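Local coordinates for tartronic semialdehyde reductase (Salmonella typhimurium, PDB 1YB4) that catalyses the NAD(P)H-dependent reduction of tartronate semialdehyde (2-hydroxy-3-oxopropanoate) to (R)-glycerate, at the interface of chains A and B. Residues are numbered along the deposited sequence; one frame, centred on the assembly and turned at random. Chains: chain A/B, tartronic semialdehyde reductase.

The four contacts are parts of one two-fold symmetric interface between chains A and B, built largely on the long helix (167-195 in A, 167-196 in B). Contact 1 and contact 3 are neighbours, their C-alpha centres about 9 Å apart, and share A:Ala174. Contact 4 lies about 11 Å from both contact 1 and contact 2, which are about 21 Å apart. Contacts 2 and 4 use the same motif with chains exchanged, Glu188 meeting the start of helix 257-271 in A or 257-270 in B. Predicted catalytic A:Lys172 lies nearest contact 3, so this pairing, within a deposited assembly of four chains, probably borders the active site.

Contact 1: the interface of chains A and B. Residues chain A 170, 173-174, 177, 248, 252, 254; chain B 192, 196.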
# COMPACT_ATOMS: atom_id res chain seq x y z
N THR A 170 12.89 -7.93 -19.68
CA THR A 170 11.55 -7.87 -19.15
C THR A 170 11.24 -9.14 -18.36
O THR A 170 10.51 -9.09 -17.36
CB THR A 170 10.53 -7.68 -20.26
OG1 THR A 170 10.72 -6.40 -20.87
CG2 THR A 170 9.10 -7.81 -19.70
N VAL A 173 12.96 -8.94 -14.84
CA VAL A 173 12.25 -8.04 -13.92
C VAL A 173 11.02 -8.72 -13.36
O VAL A 173 10.75 -8.63 -12.16
CB VAL A 173 11.82 -6.73 -14.60
CG1 VAL A 173 10.95 -5.91 -13.66
CG2 VAL A 173 13.04 -5.92 -14.97
N ALA A 174 10.28 -9.40 -14.24
CA ALA A 174 9.07 -10.11 -13.86
C ALA A 174 9.38 -11.17 -12.80
O ALA A 174 8.62 -11.37 -11.86
CB ALA A 174 8.42 -10.76 -15.09
N ILE A 177 10.01 -9.46 -9.40
CA ILE A 177 8.79 -8.94 -8.76
C ILE A 177 8.10 -10.07 -7.99
O ILE A 177 7.75 -9.91 -6.82
CB ILE A 177 7.78 -8.39 -9.79
CG1 ILE A 177 8.25 -7.05 -10.34
CG2 ILE A 177 6.43 -8.23 -9.15
CD1 ILE A 177 7.38 -6.53 -11.47
N SER A 248 10.74 1.10 -14.48
CA SER A 248 10.13 0.62 -15.72
C SER A 248 8.64 0.89 -15.62
O SER A 248 8.00 1.40 -16.55
CB SER A 248 10.37 -0.88 -15.90
OG SER A 248 11.75 -1.19 -16.05
N LEU A 252 6.42 3.00 -18.18
CA LEU A 252 5.34 2.36 -18.91
C LEU A 252 3.99 2.69 -18.27
O LEU A 252 2.95 2.21 -18.70
CB LEU A 252 5.55 0.85 -18.91
CG LEU A 252 6.86 0.40 -19.56
CD1 LEU A 252 7.28 -0.96 -19.04
CD2 LEU A 252 6.69 0.44 -21.08
N LEU A 254 2.70 1.89 -15.11
CA LEU A 254 2.06 0.73 -14.48
C LEU A 254 1.92 0.99 -12.98
O LEU A 254 2.83 1.53 -12.36
CB LEU A 254 2.90 -0.54 -14.65
CG LEU A 254 3.02 -1.18 -16.02
CD1 LEU A 254 4.25 -2.09 -16.06
CD2 LEU A 254 1.77 -1.95 -16.33
N PHE B 192 2.85 -6.15 -16.34
CA PHE B 192 4.03 -5.32 -16.57
C PHE B 192 4.75 -5.87 -17.78
O PHE B 192 5.19 -5.11 -18.65
CB PHE B 192 4.98 -5.39 -15.38
CG PHE B 192 6.43 -5.19 -15.74
CD1 PHE B 192 6.95 -3.92 -15.91
CD2 PHE B 192 7.27 -6.28 -15.92
CE1 PHE B 192 8.30 -3.74 -16.26
CE2 PHE B 192 8.61 -6.11 -16.27
CZ PHE B 192 9.12 -4.84 -16.44
N ALA B 196 5.28 -4.19 -21.40
CA ALA B 196 6.69 -3.98 -21.70
C ALA B 196 6.93 -4.50 -23.11
O ALA B 196 7.95 -4.21 -23.73
CB ALA B 196 7.57 -4.73 -20.69
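The phenyl ring of B:Phe192 is inserted between two helices of chain A and is met on both faces and around its rim. On one face CG1 of A:Val173 lies over the CE2-CZ rim, 3.5 Å from CZ, the side chains crossing at about a right angle; CD1 of A:Ile177 stands farther off on the same side. From the opposite side CG2 of A:Thr170, 3.9 Å from ring atom CE2, and CD1 of A:Leu252 come in obliquely past the rim, while the methyl of B:Ala196, from the same helix as the ring, lies beneath its centre. Near the ring plane, CD1 of A:Leu254 presses against CD1 of B:Phe192 at 3.3 Å, and CB of A:Ser248 lies 3.5 Å from CE1. The carbonyl oxygen O of A:Thr170 also lies in the ring plane, at the edge. With CG roughly anti to the backbone N (chi1 151°), the ring projects into this largely apolar pocket. B:Ala196, one turn farther on, packs its CB 3.6 Å from CG2 of A:Thr170, whose hydroxyl oxygen OG1 touches the same methyl. The pocket is formed by the first turns of helix 167-195, the end of helix 235-251 and the loop after it, and its centre is about 8 Å from A:Lys172, the predicted catalytic lysine; the inserted ring belongs to the last turns of B helix 167-196.

Contact 2: the interface of chains A and B. Residues chain A 184, 188, 261, 265, 286; chain B 255-258.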
# COMPACT_ATOMS: atom_id res chain seq x y z
N GLU A 184 7.26 -11.84 0.52
CA GLU A 184 6.51 -11.00 1.45
C GLU A 184 5.22 -11.70 1.86
O GLU A 184 4.79 -11.61 3.01
CB GLU A 184 6.22 -9.65 0.80
CG GLU A 184 5.91 -8.52 1.77
CD GLU A 184 4.46 -8.48 2.21
OE1 GLU A 184 3.61 -9.10 1.52
OE2 GLU A 184 4.17 -7.82 3.23
N GLU A 188 3.89 -12.50 5.72
CA GLU A 188 2.66 -12.01 6.33
C GLU A 188 1.80 -13.15 6.88
O GLU A 188 1.19 -13.02 7.93
CB GLU A 188 1.85 -11.21 5.30
CG GLU A 188 2.30 -9.77 5.14
CD GLU A 188 1.35 -8.92 4.30
OE1 GLU A 188 0.11 -9.12 4.36
OE2 GLU A 188 1.84 -8.03 3.57
N THR A 261 5.28 -1.36 -2.34
CA THR A 261 5.36 -1.61 -0.90
C THR A 261 6.55 -2.48 -0.56
O THR A 261 7.27 -2.19 0.38
CB THR A 261 4.11 -2.31 -0.35
OG1 THR A 261 2.94 -1.56 -0.69
CG2 THR A 261 4.20 -2.44 1.17
N LEU A 265 9.37 -2.01 2.31
CA LEU A 265 9.61 -2.96 3.39
C LEU A 265 11.12 -3.31 3.42
O LEU A 265 11.71 -3.50 4.49
CB LEU A 265 8.75 -4.21 3.20
CG LEU A 265 7.22 -4.07 3.34
CD1 LEU A 265 6.56 -5.39 2.99
CD2 LEU A 265 6.85 -3.66 4.75
N LEU A 286 8.16 -7.56 8.86
CA LEU A 286 6.82 -7.73 9.40
C LEU A 286 6.86 -8.13 10.87
O LEU A 286 5.93 -7.83 11.63
CB LEU A 286 6.05 -8.75 8.57
CG LEU A 286 5.80 -8.11 7.20
CD1 LEU A 286 6.94 -8.43 6.28
CD2 LEU A 286 4.54 -8.62 6.63
N ASN B 255 0.38 -6.00 11.23
CA ASN B 255 0.45 -5.11 10.08
C ASN B 255 0.64 -5.98 8.83
O ASN B 255 1.75 -6.43 8.55
CB ASN B 255 1.63 -4.15 10.22
CG ASN B 255 1.63 -3.06 9.17
OD1 ASN B 255 1.35 -3.32 8.00
ND2 ASN B 255 1.97 -1.85 9.58
N LEU B 256 -0.45 -6.23 8.10
CA LEU B 256 -0.38 -7.03 6.87
C LEU B 256 -0.64 -6.12 5.67
O LEU B 256 -1.72 -6.14 5.06
CB LEU B 256 -1.42 -8.17 6.91
CG LEU B 256 -1.55 -8.97 8.22
CD1 LEU B 256 -2.19 -10.30 7.90
CD2 LEU B 256 -0.20 -9.21 8.87
N PRO B 257 0.37 -5.32 5.30
CA PRO B 257 0.30 -4.36 4.19
C PRO B 257 -0.20 -4.88 2.86
O PRO B 257 -0.98 -4.20 2.21
CB PRO B 257 1.72 -3.82 4.11
CG PRO B 257 2.54 -4.97 4.59
CD PRO B 257 1.76 -5.47 5.76
N ASN B 258 0.23 -6.06 2.44
CA ASN B 258 -0.24 -6.55 1.15
C ASN B 258 -1.61 -7.27 1.18
O ASN B 258 -2.29 -7.36 0.16
CB ASN B 258 0.87 -7.39 0.50
CG ASN B 258 2.04 -6.52 0.01
OD1 ASN B 258 2.18 -5.37 0.42
ND2 ASN B 258 2.88 -7.07 -0.85
O HOH W 1 2.92 -6.94 11.11
O HOH W 2 2.67 -9.83 -1.46
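A:Glu188 caps the amino end of B helix 257-270, a helix-capping interaction made across two subunits of this HIBADH-related reductase. Its carboxylate oxygen OE2 accepts a hydrogen bond from the backbone N of B:Asn258 at 2.8 Å, nearly straight (160° at H) and on the syn lone pair. The carboxylate lies against the chain leading into the helix: CD is 3.6 Å from CA of B:Leu256, and OE2 is 3.3 Å from CG of the B:Pro257 ring. Extension beyond CG (chi2 -170°) carries the acid from its own helix to this turn, where the helix end would probably favour its negative charge. Beside it, A:Glu184 bends at chi2 and brings its carboxylate over the amide of B:Asn258, the two planes 39° apart. Water 2 links these groups, lying 2.8 Å from ND2 of B:Asn258 and 3.2 Å from OE1 of A:Glu184. At the carbonyl-oxygen edge of that amide, CG2 of A:Thr261 lies 3.6 Å from OD1 of B:Asn258, the side chains running past each other in opposite directions, and the same methyl reaches CB of B:Pro257. Farther out, A:Leu265 borders the proline ring, while CD2 of A:Leu286 faces the carbonyl O of B:Asn255. Water 1 joins the carbonyl O of A:Leu286 to the backbone N of B:Asn255, 2.7 Å from the latter, and also contacts the carbonyl O of B:Asn255.

Contact 3: the interface of chains A and B. Residues chain A 171, 174-175, 178; chain B 189, 203, 207, 212.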
# COMPACT_ATOMS: atom_id res chain seq x y z
N CYS A 171 11.80 -10.26 -18.81
CA CYS A 171 11.56 -11.54 -18.15
C CYS A 171 12.23 -11.57 -16.77
O CYS A 171 11.66 -12.06 -15.80
CB CYS A 171 12.07 -12.68 -19.01
SG CYS A 171 11.52 -14.31 -18.46
N ALA A 174 10.28 -9.40 -14.24
CA ALA A 174 9.07 -10.11 -13.86
C ALA A 174 9.38 -11.17 -12.80
O ALA A 174 8.62 -11.37 -11.86
CB ALA A 174 8.42 -10.76 -15.09
N ASN A 175 10.52 -11.83 -12.97
CA ASN A 175 10.98 -12.85 -12.03
C ASN A 175 11.19 -12.21 -10.65
O ASN A 175 10.67 -12.68 -9.63
CB ASN A 175 12.30 -13.48 -12.54
CG ASN A 175 12.75 -14.69 -11.72
OD1 ASN A 175 13.43 -14.55 -10.68
ND2 ASN A 175 12.38 -15.88 -12.17
N ILE A 178 7.90 -11.20 -8.64
CA ILE A 178 7.23 -12.33 -8.03
C ILE A 178 8.03 -12.91 -6.87
O ILE A 178 7.45 -13.29 -5.87
CB ILE A 178 6.94 -13.43 -9.07
CG1 ILE A 178 5.76 -12.98 -9.94
CG2 ILE A 178 6.69 -14.78 -8.38
CD1 ILE A 178 5.28 -13.99 -10.96
N ALA B 189 3.27 -8.95 -12.22
CA ALA B 189 4.35 -9.40 -13.08
C ALA B 189 3.97 -9.60 -14.55
O ALA B 189 4.75 -9.27 -15.44
CB ALA B 189 4.96 -10.67 -12.52
N VAL B 203 6.93 -15.69 -20.79
CA VAL B 203 7.36 -15.27 -19.46
C VAL B 203 6.88 -16.29 -18.42
O VAL B 203 7.68 -16.78 -17.61
CB VAL B 203 6.82 -13.87 -19.11
CG1 VAL B 203 7.44 -13.39 -17.81
CG2 VAL B 203 7.15 -12.89 -20.24
N LEU B 207 9.50 -18.27 -16.23
CA LEU B 207 9.43 -18.20 -14.78
C LEU B 207 9.04 -19.48 -14.03
O LEU B 207 9.22 -19.56 -12.82
CB LEU B 207 8.49 -17.06 -14.36
CG LEU B 207 8.98 -15.67 -14.81
CD1 LEU B 207 8.18 -14.58 -14.12
CD2 LEU B 207 10.45 -15.52 -14.47
N ALA B 212 10.24 -18.19 -8.94
CA ALA B 212 8.95 -17.54 -9.14
C ALA B 212 7.85 -18.61 -9.13
O ALA B 212 6.67 -18.31 -8.90
CB ALA B 212 8.94 -16.79 -10.46
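Helix 167-195 of chain A, which carries the predicted catalytic A:Lys172 and, three residues on, A:Asn175, packs here against B helix 200-208, the loop after it and the long helix of chain B. B:Leu207 supplies much of the contact, spreading its two methyl branches over the helix surface. CD2 lies against the A:Asn175 side chain, 3.4 Å from CB, and the two side chains meet at a slant. The other branch, CD1, reaches the backbone between A:Ala174 and A:Asn175, 3.8 Å from the backbone N of A:Asn175. The methyl CB of A:Ala174 faces the notch between this branch and CG1 of B:Val203, 3.9 Å from the latter. One turn along, A:Ile178 divides its branches between two elements of chain B. Its CG1 arm rests on the methyl CB of B:Ala189 at 3.6 Å, with the terminal CD1 alongside. CG2, anti to the backbone N (chi1, measured to CG1, is -75°), points the other way and touches B:Ala212, 3.7 Å from its CA and 3.6 Å from its carbonyl O. A:Cys171 adds surface at the start of the row, its carbonyl O facing CD2 of B:Leu207. The small A:Ala174 and B:Ala189 probably allow the two long helices to approach closely. The patch centre is only about 5 Å from A:Lys172, so a neighbouring subunit backs the helix bearing the catalytic lysine and may help hold it in place.

Contact 4: the interface of chains A and B. Residues chain A 181, 256-259; chain B 184-185, 188.
An extended B:Glu188, with chi1 -67° and chi2 -153°, reaches across to the first turn of A helix 257-271 and caps its amino end, the two-fold counterpart of a capping motif in this HIBADH-related dehydrogenase fold. Both carboxylate oxygens take part. OE2 accepts a hydrogen bond from the backbone N of A:Asn258 at 2.9 Å through its syn lone pair. OE1 accepts a hydrogen bond from the hydroxyl OG1 of A:Thr259 at 2.9 Å, met nearly along the C-O axis, and a weaker bond comes from the backbone N of A:Thr259. Held at both oxygens, the carboxylate is probably restrained in its rotation; its CD packs 3.8 Å from CA of A:Leu256 and 3.7 Å from CD of A:Pro257. One turn earlier on the B helix, B:Glu184 folds at chi2 and lays its carboxylate obliquely against the A:Asn258 amide, with planes 52° apart. Water 3 connects them, 2.8 Å from ND2 of A:Asn258 and 3.2 Å from OE1 of B:Glu184. Next to this polar cluster the long helices touch: CB of B:Ala185 lies 3.4 Å from CB of A:Leu181, whose CD2 branch folds over the same methyl and also approaches OE1 of B:Glu184.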
# COMPACT_ATOMS: atom_id res chain seq x y z
N LEU A 181 7.31 -10.36 -4.07
CA LEU A 181 5.95 -10.45 -3.58
C LEU A 181 5.65 -11.81 -2.90
O LEU A 181 4.93 -11.84 -1.90
CB LEU A 181 4.97 -10.16 -4.73
CG LEU A 181 4.71 -8.65 -4.87
CD1 LEU A 181 6.04 -7.91 -5.07
CD2 LEU A 181 3.77 -8.40 -6.03
N LEU A 256 2.10 -0.69 -9.77
CA LEU A 256 2.53 -1.93 -9.13
C LEU A 256 2.52 -1.62 -7.65
O LEU A 256 3.56 -1.31 -7.04
CB LEU A 256 3.94 -2.33 -9.57
CG LEU A 256 4.12 -2.54 -11.08
CD1 LEU A 256 5.57 -2.90 -11.38
CD2 LEU A 256 3.17 -3.64 -11.56
N PRO A 257 1.34 -1.72 -7.03
CA PRO A 257 1.22 -1.42 -5.61
C PRO A 257 2.00 -2.30 -4.66
O PRO A 257 2.72 -1.80 -3.81
CB PRO A 257 -0.29 -1.45 -5.38
CG PRO A 257 -0.75 -2.50 -6.37
CD PRO A 257 0.06 -2.19 -7.59
N ASN A 258 1.89 -3.62 -4.78
CA ASN A 258 2.64 -4.44 -3.84
C ASN A 258 4.15 -4.46 -4.11
O ASN A 258 4.94 -4.64 -3.19
CB ASN A 258 2.04 -5.86 -3.76
CG ASN A 258 0.71 -5.87 -2.99
OD1 ASN A 258 0.35 -4.89 -2.32
ND2 ASN A 258 -0.02 -6.98 -3.09
N THR A 259 4.57 -4.24 -5.34
CA THR A 259 6.00 -4.17 -5.61
C THR A 259 6.48 -2.87 -4.94
O THR A 259 7.51 -2.84 -4.28
CB THR A 259 6.29 -4.13 -7.13
OG1 THR A 259 5.76 -5.30 -7.76
CG2 THR A 259 7.80 -4.07 -7.40
N GLU B 184 -2.13 -11.86 -6.91
CA GLU B 184 -1.88 -10.44 -7.19
C GLU B 184 -0.49 -10.23 -7.77
O GLU B 184 -0.29 -9.39 -8.65
CB GLU B 184 -2.05 -9.63 -5.89
CG GLU B 184 -2.19 -8.11 -6.06
CD GLU B 184 -0.91 -7.42 -6.48
OE1 GLU B 184 0.18 -8.01 -6.30
OE2 GLU B 184 -0.98 -6.28 -6.97
N ALA B 185 0.48 -10.99 -7.27
CA ALA B 185 1.85 -10.87 -7.77
C ALA B 185 1.93 -11.34 -9.22
O ALA B 185 2.55 -10.69 -10.05
CB ALA B 185 2.79 -11.69 -6.90
N GLU B 188 0.68 -8.60 -11.28
CA GLU B 188 1.55 -7.45 -11.44
C GLU B 188 2.64 -7.81 -12.43
O GLU B 188 2.91 -7.07 -13.36
CB GLU B 188 2.15 -7.02 -10.09
CG GLU B 188 1.13 -6.46 -9.10
CD GLU B 188 1.72 -5.48 -8.07
OE1 GLU B 188 2.93 -5.18 -8.13
OE2 GLU B 188 0.97 -4.98 -7.21
O HOH W 3 1.37 -9.35 -3.68